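Local coordinates for protein aspartate aminotransferase (Plasmodium falciparum, PDB 3K7Y) that probably catalyses the reversible transfer of an amino group from L-aspartate to 2-oxoglutarate, giving oxaloacetate and L-glutamate, with pyridoxal 5'-phosphate as cofactor, at residues D392-A395 with D396-L400; K91-D95 with K96-T100. All coordinates share one frame; numbering follows the deposited sequence.

Contact 1: residues D392-A395 with D396-L400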
loop_
_atom_site.group_PDB
_atom_site.type_symbol
_atom_site.label_atom_id
_atom_site.label_comp_id
_atom_site.label_asym_id
_atom_site.label_seq_id
_atom_site.Cartn_x
_atom_site.Cartn_y
_atom_site.Cartn_z
ATOM N N ASP A 392 12.804 19.775 33.431
ATOM C CA ASP A 392 13.809 19.614 34.479
ATOM C C ASP A 392 14.536 18.298 34.301
ATOM O O ASP A 392 15.714 18.284 33.956
ATOM C CB ASP A 392 13.201 19.720 35.893
ATOM C CG ASP A 392 14.139 19.171 37.012
ATOM O OD1 ASP A 392 13.629 18.856 38.117
ATOM O OD2 ASP A 392 15.376 19.050 36.797
ATOM N N TYR A 393 13.826 17.198 34.516
ATOM C CA TYR A 393 14.463 15.894 34.498
ATOM C C TYR A 393 15.372 15.746 33.273
ATOM O O TYR A 393 16.568 15.457 33.403
ATOM C CB TYR A 393 13.428 14.776 34.563
ATOM C CG TYR A 393 14.062 13.416 34.648
ATOM C CD1 TYR A 393 14.684 12.990 35.825
ATOM C CD2 TYR A 393 14.068 12.557 33.546
ATOM C CE1 TYR A 393 15.285 11.733 35.908
ATOM C CE2 TYR A 393 14.664 11.296 33.617
ATOM C CZ TYR A 393 15.268 10.888 34.799
ATOM O OH TYR A 393 15.861 9.645 34.881
ATOM N N ILE A 394 14.805 15.983 32.094
ATOM C CA ILE A 394 15.526 15.847 30.837
ATOM C C ILE A 394 16.795 16.703 30.814
ATOM O O ILE A 394 17.902 16.191 30.612
ATOM C CB ILE A 394 14.632 16.237 29.642
ATOM C CG1 ILE A 394 13.406 15.332 29.569
ATOM C CG2 ILE A 394 15.414 16.151 28.350
ATOM C CD1 ILE A 394 12.374 15.789 28.586
ATOM N N ALA A 395 16.608 18.003 31.027
ATOM C CA ALA A 395 17.664 18.992 30.871
ATOM C C ALA A 395 18.773 18.723 31.865
ATOM O O ALA A 395 19.956 18.762 31.511
ATOM C CB ALA A 395 17.103 20.399 31.039
ATOM N N ASP A 396 18.378 18.424 33.098
ATOM C CA ASP A 396 19.303 17.971 34.117
ATOM C C ASP A 396 20.132 16.790 33.612
ATOM O O ASP A 396 21.344 16.910 33.462
ATOM C CB ASP A 396 18.551 17.613 35.400
ATOM C CG ASP A 396 19.465 17.112 36.498
ATOM O OD1 ASP A 396 20.709 17.177 36.361
ATOM O OD2 ASP A 396 18.922 16.647 37.513
ATOM N N LYS A 397 19.480 15.670 33.318
ATOM C CA LYS A 397 20.193 14.460 32.912
ATOM C C LYS A 397 21.149 14.639 31.723
ATOM O O LYS A 397 22.186 13.971 31.658
ATOM C CB LYS A 397 19.219 13.310 32.654
ATOM C CG LYS A 397 18.575 12.711 33.922
ATOM C CD LYS A 397 19.612 12.360 34.987
ATOM C CE LYS A 397 18.972 11.807 36.247
ATOM N NZ LYS A 397 18.202 12.840 36.996
ATOM N N ILE A 398 20.795 15.542 30.802
ATOM C CA ILE A 398 21.621 15.889 29.641
ATOM C C ILE A 398 22.921 16.531 30.074
ATOM O O ILE A 398 23.991 16.218 29.556
ATOM C CB ILE A 398 20.891 16.877 28.711
ATOM C CG1 ILE A 398 19.902 16.139 27.799
ATOM C CG2 ILE A 398 21.891 17.654 27.854
ATOM C CD1 ILE A 398 19.226 17.031 26.757
ATOM N N CYS A 399 22.811 17.453 31.022
ATOM C CA CYS A 399 23.968 18.134 31.569
ATOM C C CYS A 399 24.760 17.155 32.421
ATOM O O CYS A 399 25.941 16.940 32.174
ATOM C CB CYS A 399 23.523 19.355 32.374
ATOM S SG CYS A 399 22.659 20.628 31.367
ATOM N N LEU A 400 24.096 16.541 33.401
ATOM C CA LEU A 400 24.712 15.518 34.258
ATOM C C LEU A 400 25.505 14.573 33.386
ATOM O O LEU A 400 26.703 14.319 33.602
ATOM C CB LEU A 400 23.631 14.723 35.012
ATOM C CG LEU A 400 24.056 13.868 36.213
ATOM C CD1 LEU A 400 22.844 13.488 37.070
ATOM C CD2 LEU A 400 24.825 12.628 35.790
#

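Contact 2: residues K91-D95 with K96-T100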
loop_
_atom_site.group_PDB
_atom_site.type_symbol
_atom_site.label_atom_id
_atom_site.label_comp_id
_atom_site.label_asym_id
_atom_site.label_seq_id
_atom_site.Cartn_x
_atom_site.Cartn_y
_atom_site.Cartn_z
ATOM N N LYS A 91 -0.761 28.564 -12.391
ATOM C CA LYS A 91 -0.558 28.414 -13.842
ATOM C C LYS A 91 -0.626 26.925 -14.238
ATOM O O LYS A 91 -1.032 26.583 -15.346
ATOM C CB LYS A 91 0.817 28.985 -14.248
ATOM C CG LYS A 91 0.965 30.515 -14.232
ATOM C CD LYS A 91 0.596 31.133 -15.585
ATOM C CE LYS A 91 1.429 32.379 -15.908
ATOM N NZ LYS A 91 1.011 33.590 -15.157
ATOM N N TYR A 92 -0.222 26.055 -13.310
ATOM C CA TYR A 92 -0.104 24.620 -13.533
ATOM C C TYR A 92 -1.407 23.853 -13.336
ATOM O O TYR A 92 -1.727 22.978 -14.131
ATOM C CB TYR A 92 0.950 24.026 -12.599
ATOM C CG TYR A 92 2.403 24.270 -12.967
ATOM C CD1 TYR A 92 3.420 24.040 -12.030
ATOM C CD2 TYR A 92 2.773 24.713 -14.239
ATOM C CE1 TYR A 92 4.764 24.244 -12.352
ATOM C CE2 TYR A 92 4.119 24.919 -14.571
ATOM C CZ TYR A 92 5.105 24.684 -13.621
ATOM O OH TYR A 92 6.427 24.881 -13.938
ATOM N N ILE A 93 -2.143 24.166 -12.273
ATOM C CA ILE A 93 -3.342 23.412 -11.893
ATOM C C ILE A 93 -4.463 23.439 -12.940
ATOM O O ILE A 93 -4.807 22.398 -13.510
ATOM C CB ILE A 93 -3.900 23.853 -10.519
ATOM C CG1 ILE A 93 -2.881 23.573 -9.416
ATOM C CG2 ILE A 93 -5.196 23.122 -10.210
ATOM C CD1 ILE A 93 -3.278 24.083 -8.042
ATOM N N GLU A 94 -5.028 24.616 -13.200
ATOM C CA GLU A 94 -6.185 24.708 -14.102
ATOM C C GLU A 94 -5.829 24.511 -15.591
ATOM O O GLU A 94 -6.720 24.381 -16.431
ATOM C CB GLU A 94 -6.997 26.003 -13.857
ATOM C CG GLU A 94 -6.653 27.226 -14.738
ATOM C CD GLU A 94 -5.312 27.871 -14.394
ATOM O OE1 GLU A 94 -4.277 27.160 -14.374
ATOM O OE2 GLU A 94 -5.298 29.103 -14.156
ATOM N N ASP A 95 -4.532 24.486 -15.900
ATOM C CA ASP A 95 -4.047 24.132 -17.239
ATOM C C ASP A 95 -3.751 22.635 -17.385
ATOM O O ASP A 95 -3.116 22.205 -18.368
ATOM C CB ASP A 95 -2.801 24.941 -17.587
ATOM C CG ASP A 95 -3.125 26.366 -17.968
ATOM O OD1 ASP A 95 -4.253 26.823 -17.680
ATOM O OD2 ASP A 95 -2.250 27.035 -18.558
ATOM N N LYS A 96 -4.225 21.862 -16.399
ATOM C CA LYS A 96 -4.071 20.401 -16.338
ATOM C C LYS A 96 -2.647 19.942 -16.669
ATOM O O LYS A 96 -2.449 19.056 -17.505
ATOM C CB LYS A 96 -5.098 19.699 -17.248
ATOM C CG LYS A 96 -6.505 19.544 -16.660
ATOM C CD LYS A 96 -7.396 20.752 -16.955
ATOM C CE LYS A 96 -8.885 20.376 -17.035
ATOM N NZ LYS A 96 -9.449 19.927 -15.729
ATOM N N LYS A 97 -1.663 20.561 -16.017
ATOM C CA LYS A 97 -0.262 20.246 -16.273
ATOM C C LYS A 97 0.335 19.337 -15.196
ATOM O O LYS A 97 1.415 18.771 -15.384
ATOM C CB LYS A 97 0.579 21.523 -16.466
ATOM C CG LYS A 97 0.210 22.369 -17.709
ATOM C CD LYS A 97 1.439 22.818 -18.532
ATOM C CE LYS A 97 2.535 23.475 -17.684
ATOM N NZ LYS A 97 3.880 23.483 -18.344
ATOM N N ILE A 98 -0.372 19.179 -14.077
ATOM C CA ILE A 98 0.096 18.280 -13.022
ATOM C C ILE A 98 -0.625 16.946 -13.060
ATOM O O ILE A 98 -1.858 16.886 -13.079
ATOM C CB ILE A 98 -0.084 18.860 -11.619
ATOM C CG1 ILE A 98 0.586 20.223 -11.505
ATOM C CG2 ILE A 98 0.514 17.923 -10.599
ATOM C CD1 ILE A 98 -0.163 21.162 -10.596
ATOM N N CYS A 99 0.170 15.885 -13.074
ATOM C CA CYS A 99 -0.337 14.545 -12.906
ATOM C C CYS A 99 -0.093 14.154 -11.472
ATOM O O CYS A 99 1.056 14.014 -11.050
ATOM C CB CYS A 99 0.382 13.574 -13.832
ATOM S SG CYS A 99 0.213 11.850 -13.320
ATOM N N THR A 100 -1.172 13.990 -10.723
ATOM C CA THR A 100 -1.057 13.573 -9.339
ATOM C C THR A 100 -1.792 12.266 -9.090
ATOM O O THR A 100 -2.749 11.940 -9.794
ATOM C CB THR A 100 -1.504 14.672 -8.356
ATOM O OG1 THR A 100 -2.389 14.115 -7.374
ATOM C CG2 THR A 100 -2.221 15.807 -9.089
#

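Contact 1: residues D392-A395 with D396-L400
K397 puts CG over one face of the Y393 ring, one turn apart on the C-terminal helix 390-403. This CG sits 4.0 Å from the ring centroid and 17° off the ring normal, displaced toward the rim, a CH-pi contact. CG of Y393 is anti to the backbone N (chi1 -176°), so that the ring, though it leaves the helix outward, leans toward K397. A bend at chi2 takes the lysine past the CE1/OH end, with CE 3.7 Å from Y393 CE1, and a second at chi4 turns NZ back beside the ring. H371 touches both side chains. The amine of K397 also has D396 OD2 nearby, but at 3.9 Å from NZ this salt bridge is long. On the neighbouring side of the helix D392 and D396 run side by side, their carboxylate planes 10° apart and their OD2 atoms separated by 4.3 Å. The OH of Y339 hydrogen-bonds to D396 OD1. Backbone bonds of regular i to i+4 type join the two segments, among them K397 N to Y393 O at 2.9 Å. The buried side is apolar: I394 CG2 lies 4.2 Å from I398 CD1, and F328 and L332 of helix 304-335 receive this face. The helix is thus amphipathic, and repulsion between its paired acids is probably eased at D396, by the Y339 hydroxyl and weakly by the distant K397 amine.

Contact 2: residues K91-D95 with K96-T100
With CG of both Y92 (chi1 -76°) and K97 (chi1 -65°) anti to its own carbonyl carbon, the ring and the lysine chain converge; further bends at chi2 and chi3 bring K97 CE up to the tyrosine. The backbone beneath them forms a Schellman motif that closes the helically wound segment 91-94, which lacks regular helix bonds. K97 N makes the 6-to-1 bond of the motif to Y92 O at 3.1 Å, and inside this loop K96 N bonds to I93 O at 3.0 Å, approaching well above the carbonyl plane. K96 reverses the chain by taking a left-handed helical conformation, after which strand 98-104 begins. Beside the turn I98 rests its CD1 against two neighbouring partners, 3.7 Å from Y92 CB and 3.8 Å from I93 CG1; Q82 of helix 75-86 touches both isoleucines. Y92 is fixed at its far end too, its OH hydrogen-bonded to the carbonyl of I239, while K97 NZ makes a weak hydrogen bond to the carbonyl of K266. Hydrocarbon contact between the residues that share the outer bond completes the motif: K97 CE stands 3.7 Å from Y92 CD2.

How the contacts relate
Contacts 1 and 2 lie on opposite sides of the chain's centre, their own centres 51 Å apart and their nearest atoms about 39 Å apart, and they do not touch. Contact 2 leads into strand 98-104, at one margin of the central mixed sheet of the large, cofactor-binding domain; contact 1 belongs to the C-terminal helix, which in the small domain packs on the long helix 304-335, a helix that as in related aminotransferases runs between the two domains. Both are distant from the pyridoxal phosphate pocket, yet contact 2 has a link to it through the chain: the strand it starts runs straight into G105, G106 and T107, which line that pocket at the head of helix 105-118.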